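Local coordinates for protein lipoxygenase (Cyanothece sp., PDB 5EK8) that probably adds molecular oxygen to polyunsaturated fatty acids at a non-heme iron, as a lipoxygenase of 9R specificity, at residues 25-30 with 190-195; 51-56 with 102-107; 306-311 with 328-333. One frame throughout, in Å; residues are numbered along the deposited sequence.

Contact 1. Residues 25-30 with 190-195; sequences LGRKLI and RKFQAY
Arg27 lays the aliphatic part of its side chain over one face of the Phe192 ring, a CH-pi contact in which Arg27 CD lies 4.1 Å from the ring centroid, displaced toward the rim. Arg27 CG comes nearer still to the rim, 3.5 Å from Phe192 CE1. Past CD the chain bends (chi3 -98°), and the guanidinium plane stands almost perpendicular to the ring. Because Arg27 CZ is 6.0 Å from the Phe192 centroid, cation-pi attraction is weak at most; the charge is met instead by a salt bridge from Arg27 NH1 to Asp22. Arginine suits this partly exposed place, since its methylenes cover an aromatic face while its charged end finds an acid.

The apolar contacts gather round Ile30, the buried residue here. With chi2 at 180° its longer branch is extended, and CD1 arrives at the edge of the Phe192 ring, 3.7 Å from CE1. The same methyl, Ile30 CD1, lies 3.7 Å from Tyr195 CE2. The shorter branch serves another partner: Ile30 CG2 packs 3.8 Å from Lys191 CD, the two side chains running past each other in opposite directions. A beta-branched residue thus fills two directions at once, and the extended lysine carries NZ onward to a salt bridge with Asp185.

The Tyr195 side chain lies about 11 Å from that of the iron ligand Ile668. Segments 25-30 and 190-195 of helices 24-36 and 188-214 run roughly antiparallel, their axes 156° apart and 11.3 Å from each other at closest approach. Helix 2-21 packs against the same spot, its Ile21 touching both Ile30 and Tyr195.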
loop_
_atom_site.group_PDB
_atom_site.type_symbol
_atom_site.label_atom_id
_atom_site.label_comp_id
_atom_site.label_asym_id
_atom_site.label_seq_id
_atom_site.Cartn_x
_atom_site.Cartn_y
_atom_site.Cartn_z
ATOM N N LEU A 25 25.717 -14.300 7.913
ATOM C CA LEU A 25 25.372 -13.826 9.256
ATOM C C LEU A 25 23.951 -13.260 9.282
ATOM O O LEU A 25 23.086 -13.693 10.072
ATOM C CB LEU A 25 26.374 -12.762 9.718
ATOM C CG LEU A 25 26.171 -12.070 11.070
ATOM C CD1 LEU A 25 25.944 -13.073 12.204
ATOM C CD2 LEU A 25 27.373 -11.189 11.374
ATOM N N GLY A 26 23.716 -12.293 8.399
ATOM C CA GLY A 26 22.414 -11.676 8.265
ATOM C C GLY A 26 21.332 -12.679 7.934
ATOM O O GLY A 26 20.266 -12.664 8.546
ATOM N N ARG A 27 21.604 -13.555 6.973
ATOM C CA ARG A 27 20.600 -14.517 6.538
ATOM C C ARG A 27 20.244 -15.503 7.645
ATOM O O ARG A 27 19.072 -15.843 7.818
ATOM C CB ARG A 27 21.072 -15.257 5.284
ATOM C CG ARG A 27 20.840 -14.454 4.004
ATOM C CD ARG A 27 20.928 -15.304 2.750
ATOM N NE ARG A 27 22.241 -15.203 2.123
ATOM C CZ ARG A 27 22.653 -14.152 1.420
ATOM N NH1 ARG A 27 21.851 -13.104 1.262
ATOM N NH2 ARG A 27 23.867 -14.149 0.879
ATOM N N LYS A 28 21.242 -15.945 8.405
ATOM C CA LYS A 28 20.979 -16.811 9.550
ATOM C C LYS A 28 20.064 -16.109 10.559
ATOM O O LYS A 28 19.060 -16.683 10.999
ATOM C CB LYS A 28 22.285 -17.244 10.222
ATOM C CG LYS A 28 22.089 -18.140 11.441
ATOM C CD LYS A 28 23.364 -18.895 11.785
ATOM C CE LYS A 28 23.184 -19.791 13.005
ATOM N NZ LYS A 28 22.974 -19.012 14.259
ATOM N N LEU A 29 20.398 -14.868 10.907
ATOM C CA LEU A 29 19.578 -14.132 11.870
ATOM C C LEU A 29 18.148 -13.939 11.387
ATOM O O LEU A 29 17.203 -14.100 12.158
ATOM C CB LEU A 29 20.203 -12.775 12.184
ATOM C CG LEU A 29 21.410 -12.838 13.121
ATOM C CD1 LEU A 29 21.762 -11.448 13.616
ATOM C CD2 LEU A 29 21.154 -13.789 14.289
ATOM N N ILE A 30 17.993 -13.593 10.113
ATOM C CA ILE A 30 16.672 -13.408 9.524
ATOM C C ILE A 30 15.860 -14.693 9.586
ATOM O O ILE A 30 14.744 -14.712 10.109
ATOM C CB ILE A 30 16.766 -12.948 8.057
ATOM C CG1 ILE A 30 17.329 -11.531 7.974
ATOM C CG2 ILE A 30 15.404 -13.008 7.394
ATOM C CD1 ILE A 30 17.460 -11.014 6.557
ATOM N N ARG A 190 10.978 -12.124 0.652
ATOM C CA ARG A 190 10.780 -10.688 0.470
ATOM C C ARG A 190 11.927 -9.889 1.099
ATOM O O ARG A 190 12.482 -8.969 0.480
ATOM C CB ARG A 190 9.420 -10.286 1.062
ATOM C CG ARG A 190 9.220 -8.809 1.351
ATOM C CD ARG A 190 9.333 -7.957 0.098
ATOM N NE ARG A 190 9.188 -6.533 0.393
ATOM C CZ ARG A 190 10.062 -5.819 1.100
ATOM N NH1 ARG A 190 9.848 -4.528 1.316
ATOM N NH2 ARG A 190 11.154 -6.390 1.595
ATOM N N LYS A 191 12.294 -10.269 2.321
ATOM C CA LYS A 191 13.432 -9.674 3.015
ATOM C C LYS A 191 14.739 -9.837 2.232
ATOM O O LYS A 191 15.468 -8.867 2.009
ATOM C CB LYS A 191 13.590 -10.294 4.405
ATOM C CG LYS A 191 12.473 -9.971 5.381
ATOM C CD LYS A 191 12.937 -10.176 6.816
ATOM C CE LYS A 191 11.861 -9.780 7.828
ATOM N NZ LYS A 191 12.369 -9.847 9.243
ATOM N N PHE A 192 15.020 -11.068 1.815
ATOM C CA PHE A 192 16.250 -11.384 1.093
ATOM C C PHE A 192 16.368 -10.604 -0.214
ATOM O O PHE A 192 17.420 -10.039 -0.516
ATOM C CB PHE A 192 16.328 -12.883 0.811
ATOM C CG PHE A 192 16.634 -13.712 2.023
ATOM C CD1 PHE A 192 17.127 -13.124 3.174
ATOM C CD2 PHE A 192 16.433 -15.080 2.010
ATOM C CE1 PHE A 192 17.412 -13.887 4.294
ATOM C CE2 PHE A 192 16.718 -15.850 3.125
ATOM C CZ PHE A 192 17.209 -15.253 4.268
ATOM N N GLN A 193 15.283 -10.574 -0.983
ATOM C CA GLN A 193 15.247 -9.794 -2.215
ATOM C C GLN A 193 15.509 -8.321 -1.924
ATOM O O GLN A 193 16.275 -7.660 -2.637
ATOM C CB GLN A 193 13.905 -9.953 -2.928
ATOM C CG GLN A 193 13.702 -11.306 -3.570
ATOM C CD GLN A 193 12.744 -11.239 -4.739
ATOM O OE1 GLN A 193 12.397 -10.150 -5.205
ATOM N NE2 GLN A 193 12.308 -12.401 -5.222
ATOM N N ALA A 194 14.881 -7.815 -0.868
ATOM C CA ALA A 194 15.076 -6.417 -0.503
ATOM C C ALA A 194 16.548 -6.113 -0.249
ATOM O O ALA A 194 17.124 -5.206 -0.859
ATOM C CB ALA A 194 14.244 -6.061 0.721
ATOM N N TYR A 195 17.157 -6.890 0.643
ATOM C CA TYR A 195 18.528 -6.631 1.061
ATOM C C TYR A 195 19.513 -6.856 -0.080
ATOM O O TYR A 195 20.544 -6.190 -0.159
ATOM C CB TYR A 195 18.880 -7.500 2.272
ATOM C CG TYR A 195 18.137 -7.071 3.520
ATOM C CD1 TYR A 195 18.127 -5.735 3.914
ATOM C CD2 TYR A 195 17.418 -7.986 4.282
ATOM C CE1 TYR A 195 17.442 -5.324 5.045
ATOM C CE2 TYR A 195 16.725 -7.584 5.418
ATOM C CZ TYR A 195 16.740 -6.249 5.794
ATOM O OH TYR A 195 16.053 -5.837 6.919
#

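Contact 2. Residues 51-56 with 102-107; sequences QLNKAT and YDPEKA
Asn53 and Tyr102 form an antiparallel, hydrogen-bonded bridge where strand 53-61 begins and strand 97-102 ends, at one corner of a three-stranded sheet. Asn53 N donates to Tyr102 O and Tyr102 N to Asn53 O, each at 2.9 Å, so each residue both gives and receives a backbone bond.

The two side chains leave the sheet on the same face and lie side by side, pointing the same way. The Asn53 amide is stacked on the tyrosine ring with the planes 26° apart, and Asn53 CB sits over the ring face, 4.2 Å from the centroid of Tyr102. With CG between the backbone N and the carbonyl carbon (chi1 74°), the Tyr102 ring starts out alongside the Asn53 side chain. Ala55, small enough to sit beside the ring, brings CB to 3.7 Å from Tyr102 CE2. Asn53 also rests its CB against Pro104 CG at 3.7 Å, while its ND2 is satisfied by the carbonyl of Gln150. An alanine in place of Tyr102 would probably open a gap beside Ala55 and deprive the Asn53 amide of its stacking partner.

Beyond the bridge, Leu52 CD2 packs on Asp103 CB at 3.7 Å. Asp103 then turns the chain: its OD1, approached from above the carboxylate plane, accepts from Glu105 N at 2.8 Å in an Asx turn. Lys47 makes salt bridges to both Asp103 and Glu105, which probably offset their charges.

Tyr102 also touches Leu87 of the four-stranded sheet, a contact between the two sheets of a beta-sandwich that is consistent with the PLAT-type domain of lipoxygenases.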
loop_
_atom_site.group_PDB
_atom_site.type_symbol
_atom_site.label_atom_id
_atom_site.label_comp_id
_atom_site.label_asym_id
_atom_site.label_seq_id
_atom_site.Cartn_x
_atom_site.Cartn_y
_atom_site.Cartn_z
ATOM N N GLN A 51 -12.035 -34.568 35.554
ATOM C CA GLN A 51 -10.686 -34.713 36.077
ATOM C C GLN A 51 -9.834 -33.497 35.725
ATOM O O GLN A 51 -8.757 -33.292 36.284
ATOM C CB GLN A 51 -10.047 -35.987 35.528
ATOM C CG GLN A 51 -8.816 -36.446 36.288
ATOM C CD GLN A 51 -8.345 -37.812 35.841
ATOM O OE1 GLN A 51 -9.000 -38.472 35.033
ATOM N NE2 GLN A 51 -7.207 -38.249 36.368
ATOM N N LEU A 52 -10.331 -32.692 34.791
ATOM C CA LEU A 52 -9.633 -31.492 34.348
ATOM C C LEU A 52 -9.965 -30.282 35.213
ATOM O O LEU A 52 -10.950 -30.276 35.951
ATOM C CB LEU A 52 -9.976 -31.191 32.888
ATOM C CG LEU A 52 -9.220 -31.993 31.830
ATOM C CD1 LEU A 52 -10.107 -32.289 30.632
ATOM C CD2 LEU A 52 -7.981 -31.232 31.396
ATOM N N ASN A 53 -9.121 -29.263 35.114
ATOM C CA ASN A 53 -9.333 -27.990 35.787
ATOM C C ASN A 53 -9.776 -26.957 34.747
ATOM O O ASN A 53 -9.755 -27.240 33.547
ATOM C CB ASN A 53 -8.049 -27.559 36.504
ATOM C CG ASN A 53 -8.277 -26.445 37.506
ATOM O OD1 ASN A 53 -8.893 -25.422 37.196
ATOM N ND2 ASN A 53 -7.779 -26.641 38.724
ATOM N N LYS A 54 -10.182 -25.768 35.186
ATOM C CA LYS A 54 -10.664 -24.771 34.234
ATOM C C LYS A 54 -10.203 -23.344 34.541
ATOM O O LYS A 54 -9.970 -22.973 35.694
ATOM C CB LYS A 54 -12.196 -24.820 34.152
ATOM C CG LYS A 54 -12.908 -23.591 34.694
ATOM C CD LYS A 54 -14.373 -23.577 34.293
ATOM C CE LYS A 54 -15.114 -24.793 34.821
ATOM N NZ LYS A 54 -16.577 -24.693 34.571
ATOM N N ALA A 55 -10.062 -22.560 33.478
ATOM C CA ALA A 55 -9.721 -21.150 33.567
ATOM C C ALA A 55 -10.698 -20.343 32.716
ATOM O O ALA A 55 -10.937 -20.674 31.560
ATOM C CB ALA A 55 -8.289 -20.911 33.115
ATOM N N THR A 56 -11.269 -19.290 33.286
ATOM C CA THR A 56 -12.274 -18.521 32.567
ATOM C C THR A 56 -11.911 -17.054 32.473
ATOM O O THR A 56 -10.995 -16.578 33.154
ATOM C CB THR A 56 -13.660 -18.629 33.231
ATOM O OG1 THR A 56 -13.596 -18.105 34.563
ATOM C CG2 THR A 56 -14.131 -20.075 33.272
ATOM N N TYR A 102 -7.978 -26.905 31.276
ATOM C CA TYR A 102 -6.553 -27.223 31.331
ATOM C C TYR A 102 -6.236 -28.257 32.405
ATOM O O TYR A 102 -6.964 -28.396 33.387
ATOM C CB TYR A 102 -5.722 -25.952 31.554
ATOM C CG TYR A 102 -5.777 -25.364 32.951
ATOM C CD1 TYR A 102 -4.810 -25.683 33.898
ATOM C CD2 TYR A 102 -6.775 -24.466 33.312
ATOM C CE1 TYR A 102 -4.845 -25.143 35.168
ATOM C CE2 TYR A 102 -6.818 -23.917 34.583
ATOM C CZ TYR A 102 -5.849 -24.262 35.506
ATOM O OH TYR A 102 -5.879 -23.724 36.771
ATOM N N ASP A 103 -5.142 -28.986 32.199
ATOM C CA ASP A 103 -4.715 -30.028 33.123
ATOM C C ASP A 103 -3.507 -29.566 33.931
ATOM O O ASP A 103 -2.460 -29.267 33.364
ATOM C CB ASP A 103 -4.394 -31.315 32.354
ATOM C CG ASP A 103 -3.915 -32.440 33.256
ATOM O OD1 ASP A 103 -4.045 -32.331 34.494
ATOM O OD2 ASP A 103 -3.417 -33.449 32.719
ATOM N N PRO A 104 -3.654 -29.504 35.264
ATOM C CA PRO A 104 -2.540 -29.109 36.131
ATOM C C PRO A 104 -1.402 -30.125 36.127
ATOM O O PRO A 104 -0.276 -29.760 36.432
ATOM C CB PRO A 104 -3.185 -29.027 37.520
ATOM C CG PRO A 104 -4.644 -28.856 37.260
ATOM C CD PRO A 104 -4.910 -29.652 36.019
ATOM N N GLU A 105 -1.690 -31.375 35.776
ATOM C CA GLU A 105 -0.707 -32.450 35.901
ATOM C C GLU A 105 0.447 -32.363 34.906
ATOM O O GLU A 105 1.479 -33.007 35.101
ATOM C CB GLU A 105 -1.393 -33.808 35.761
ATOM C CG GLU A 105 -2.369 -34.119 36.877
ATOM C CD GLU A 105 -3.083 -35.438 36.669
ATOM O OE1 GLU A 105 -2.462 -36.377 36.125
ATOM O OE2 GLU A 105 -4.269 -35.537 37.047
ATOM N N LYS A 106 0.286 -31.573 33.847
ATOM C CA LYS A 106 1.390 -31.344 32.923
ATOM C C LYS A 106 2.388 -30.372 33.554
ATOM O O LYS A 106 3.358 -29.953 32.920
ATOM C CB LYS A 106 0.880 -30.831 31.578
ATOM C CG LYS A 106 -0.186 -31.728 30.954
ATOM C CD LYS A 106 -0.113 -31.742 29.430
ATOM C CE LYS A 106 1.060 -32.583 28.937
ATOM N NZ LYS A 106 1.091 -32.709 27.451
ATOM N N ALA A 107 2.129 -30.018 34.810
ATOM C CA ALA A 107 3.130 -29.416 35.680
ATOM C C ALA A 107 4.345 -30.316 35.755
ATOM O O ALA A 107 5.467 -29.904 35.460
ATOM C CB ALA A 107 2.571 -29.199 37.072
#

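Contact 3. Residues 306-311 with 328-333; sequences PTMITI and REVYTP
Ile309 and Tyr331 exchange both of their backbone bonds: Ile309 N reaches Tyr331 O and Tyr331 N reaches Ile309 O, each at 2.9 Å. Two residues along, the exchange is repeated, with Ile311 N donating to Glu329 O and Glu329 N to Ile311 O, again at 2.9 Å. Of these, the bond from Glu329 N to Ile311 O is the straightest, 168° at the hydrogen. Three of the carbonyls receive a weaker CA-H contact as well: Tyr331 O from Met308 CA, Glu329 O from Thr310 CA and Ile311 O from Arg328 CA. Between the two hydrogen-bonded pairs stands the non-hydrogen-bonded pair Thr310 and Val330; Thr310 turns its backbone bonds to Glu294 on the next strand.

This is the edge of an antiparallel sheet, strand 329-331 being outermost and strand 303-313 bonded on its far side to strand 291-300. There Thr307 and Met308 both face Tyr296 in a classic beta bulge, and Thr307 OG1 makes a weak bond to the Tyr296 carbonyl.

On the face bearing Ile309, Ile311, Glu329 and Tyr331, Tyr331 OH donates to Glu329 OE1 at 2.8 Å, reaching the oxygen from above the carboxylate plane. The tyrosine thereby satisfies its phenol while its ring stays beside isoleucine: Ile311 CD1 comes 4.2 Å from Tyr331 CE2, the side chains crossing at about a right angle. Ile309 and Ile311, branched and apolar, also pack on helix 337-377. On the other side Met308 SD meets Val330 CG1 at 3.8 Å. Other polar groups find partners outside the segments: Arg328 NH1 forms a salt bridge with Glu294, Thr332 OG1 is hydrogen-bonded to Asn334, and the backbone Thr332 N donates to Asp335 OD2.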
loop_
_atom_site.group_PDB
_atom_site.type_symbol
_atom_site.label_atom_id
_atom_site.label_comp_id
_atom_site.label_asym_id
_atom_site.label_seq_id
_atom_site.Cartn_x
_atom_site.Cartn_y
_atom_site.Cartn_z
ATOM N N PRO A 306 -2.284 15.289 -28.802
ATOM C CA PRO A 306 -2.234 16.470 -27.932
ATOM C C PRO A 306 -2.434 17.760 -28.722
ATOM O O PRO A 306 -1.753 17.973 -29.723
ATOM C CB PRO A 306 -0.831 16.400 -27.332
ATOM C CG PRO A 306 -0.015 15.705 -28.380
ATOM C CD PRO A 306 -0.944 14.752 -29.096
ATOM N N THR A 307 -3.363 18.604 -28.287
ATOM C CA THR A 307 -3.649 19.843 -29.003
ATOM C C THR A 307 -2.899 21.035 -28.412
ATOM O O THR A 307 -2.366 21.862 -29.152
ATOM C CB THR A 307 -5.146 20.142 -29.008
ATOM O OG1 THR A 307 -5.603 20.301 -27.660
ATOM C CG2 THR A 307 -5.898 18.999 -29.656
ATOM N N MET A 308 -2.869 21.129 -27.085
ATOM C CA MET A 308 -2.049 22.137 -26.417
ATOM C C MET A 308 -1.750 21.767 -24.970
ATOM O O MET A 308 -2.303 20.819 -24.432
ATOM C CB MET A 308 -2.718 23.515 -26.463
ATOM C CG MET A 308 -3.984 23.643 -25.630
ATOM S SD MET A 308 -4.591 25.348 -25.596
ATOM C CE MET A 308 -4.879 25.663 -27.338
ATOM N N ILE A 309 -0.843 22.518 -24.362
ATOM C CA ILE A 309 -0.518 22.387 -22.954
ATOM C C ILE A 309 -0.376 23.796 -22.430
ATOM O O ILE A 309 0.392 24.595 -22.971
ATOM C CB ILE A 309 0.794 21.596 -22.696
ATOM C CG1 ILE A 309 0.689 20.155 -23.200
ATOM C CG2 ILE A 309 1.156 21.603 -21.212
ATOM C CD1 ILE A 309 1.960 19.369 -23.024
ATOM N N THR A 310 -1.141 24.114 -21.396
ATOM C CA THR A 310 -1.034 25.413 -20.770
ATOM C C THR A 310 -0.277 25.273 -19.460
ATOM O O THR A 310 -0.434 24.281 -18.731
ATOM C CB THR A 310 -2.410 26.044 -20.522
ATOM O OG1 THR A 310 -3.040 25.404 -19.402
ATOM C CG2 THR A 310 -3.278 25.897 -21.757
ATOM N N ILE A 311 0.559 26.265 -19.181
ATOM C CA ILE A 311 1.368 26.251 -17.973
ATOM C C ILE A 311 1.259 27.579 -17.232
ATOM O O ILE A 311 1.553 28.641 -17.780
ATOM C CB ILE A 311 2.853 25.964 -18.282
ATOM C CG1 ILE A 311 3.020 24.594 -18.942
ATOM C CG2 ILE A 311 3.681 26.038 -17.009
ATOM C CD1 ILE A 311 4.458 24.277 -19.339
ATOM N N ARG A 328 -0.500 32.770 -17.279
ATOM C CA ARG A 328 -0.546 31.452 -17.904
ATOM C C ARG A 328 -0.038 31.557 -19.332
ATOM O O ARG A 328 -0.297 32.539 -20.028
ATOM C CB ARG A 328 -1.963 30.864 -17.870
ATOM C CG ARG A 328 -2.835 31.192 -19.077
ATOM C CD ARG A 328 -4.290 30.842 -18.809
ATOM N NE ARG A 328 -4.417 29.537 -18.167
ATOM C CZ ARG A 328 -5.431 29.187 -17.383
ATOM N NH1 ARG A 328 -5.462 27.977 -16.837
ATOM N NH2 ARG A 328 -6.413 30.049 -17.142
ATOM N N GLU A 329 0.720 30.547 -19.745
ATOM C CA GLU A 329 1.287 30.481 -21.082
ATOM C C GLU A 329 0.651 29.317 -21.820
ATOM O O GLU A 329 0.146 28.381 -21.188
ATOM C CB GLU A 329 2.804 30.311 -21.021
ATOM C CG GLU A 329 3.496 31.167 -19.975
ATOM C CD GLU A 329 4.753 30.502 -19.417
ATOM O OE1 GLU A 329 4.915 29.275 -19.611
ATOM O OE2 GLU A 329 5.575 31.205 -18.785
ATOM N N VAL A 330 0.681 29.380 -23.149
ATOM C CA VAL A 330 0.060 28.366 -23.999
ATOM C C VAL A 330 1.060 27.778 -24.991
ATOM O O VAL A 330 1.820 28.512 -25.627
ATOM C CB VAL A 330 -1.137 28.956 -24.774
ATOM C CG1 VAL A 330 -1.821 27.889 -25.605
ATOM C CG2 VAL A 330 -2.125 29.576 -23.811
ATOM N N TYR A 331 1.058 26.455 -25.130
ATOM C CA TYR A 331 2.003 25.795 -26.022
ATOM C C TYR A 331 1.331 24.745 -26.902
ATOM O O TYR A 331 0.631 23.870 -26.412
ATOM C CB TYR A 331 3.139 25.166 -25.208
ATOM C CG TYR A 331 3.906 26.185 -24.396
ATOM C CD1 TYR A 331 4.805 27.050 -25.007
ATOM C CD2 TYR A 331 3.716 26.298 -23.025
ATOM C CE1 TYR A 331 5.497 27.994 -24.273
ATOM C CE2 TYR A 331 4.406 27.241 -22.282
ATOM C CZ TYR A 331 5.295 28.086 -22.912
ATOM O OH TYR A 331 5.986 29.025 -22.182
ATOM N N THR A 332 1.555 24.849 -28.209
ATOM C CA THR A 332 0.998 23.912 -29.180
ATOM C C THR A 332 2.109 23.016 -29.747
ATOM O O THR A 332 3.290 23.342 -29.616
ATOM C CB THR A 332 0.281 24.669 -30.315
ATOM O OG1 THR A 332 1.232 25.433 -31.071
ATOM C CG2 THR A 332 -0.763 25.595 -29.737
ATOM N N PRO A 333 1.743 21.881 -30.375
ATOM C CA PRO A 333 2.764 20.949 -30.880
ATOM C C PRO A 333 3.703 21.509 -31.951
ATOM O O PRO A 333 4.589 20.783 -32.397
ATOM C CB PRO A 333 1.928 19.808 -31.467
ATOM C CG PRO A 333 0.668 19.841 -30.698
ATOM C CD PRO A 333 0.395 21.293 -30.453
#

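In the fold
From the N terminus the chain runs through helix 2-21 into helix 24-36, which carries the first segment of contact 1, and then enters the beta-sandwich. Contact 2 closes a loop of 45 residues there, joining the start of strand 53-61 to the end of strand 97-102. Only after the last strand of the sandwich does helix 188-214 return to close contact 1, so contact 2 is nested within it. Contact 3 follows in series and closes a short loop of 16 residues, pairing edge strand 329-331 with strand 303-313 beside helix 337-377, which supplies the iron ligands His359 and His364. Contacts 2 and 3, on opposite sides of the chain's centre, have their own centres 79 Å apart.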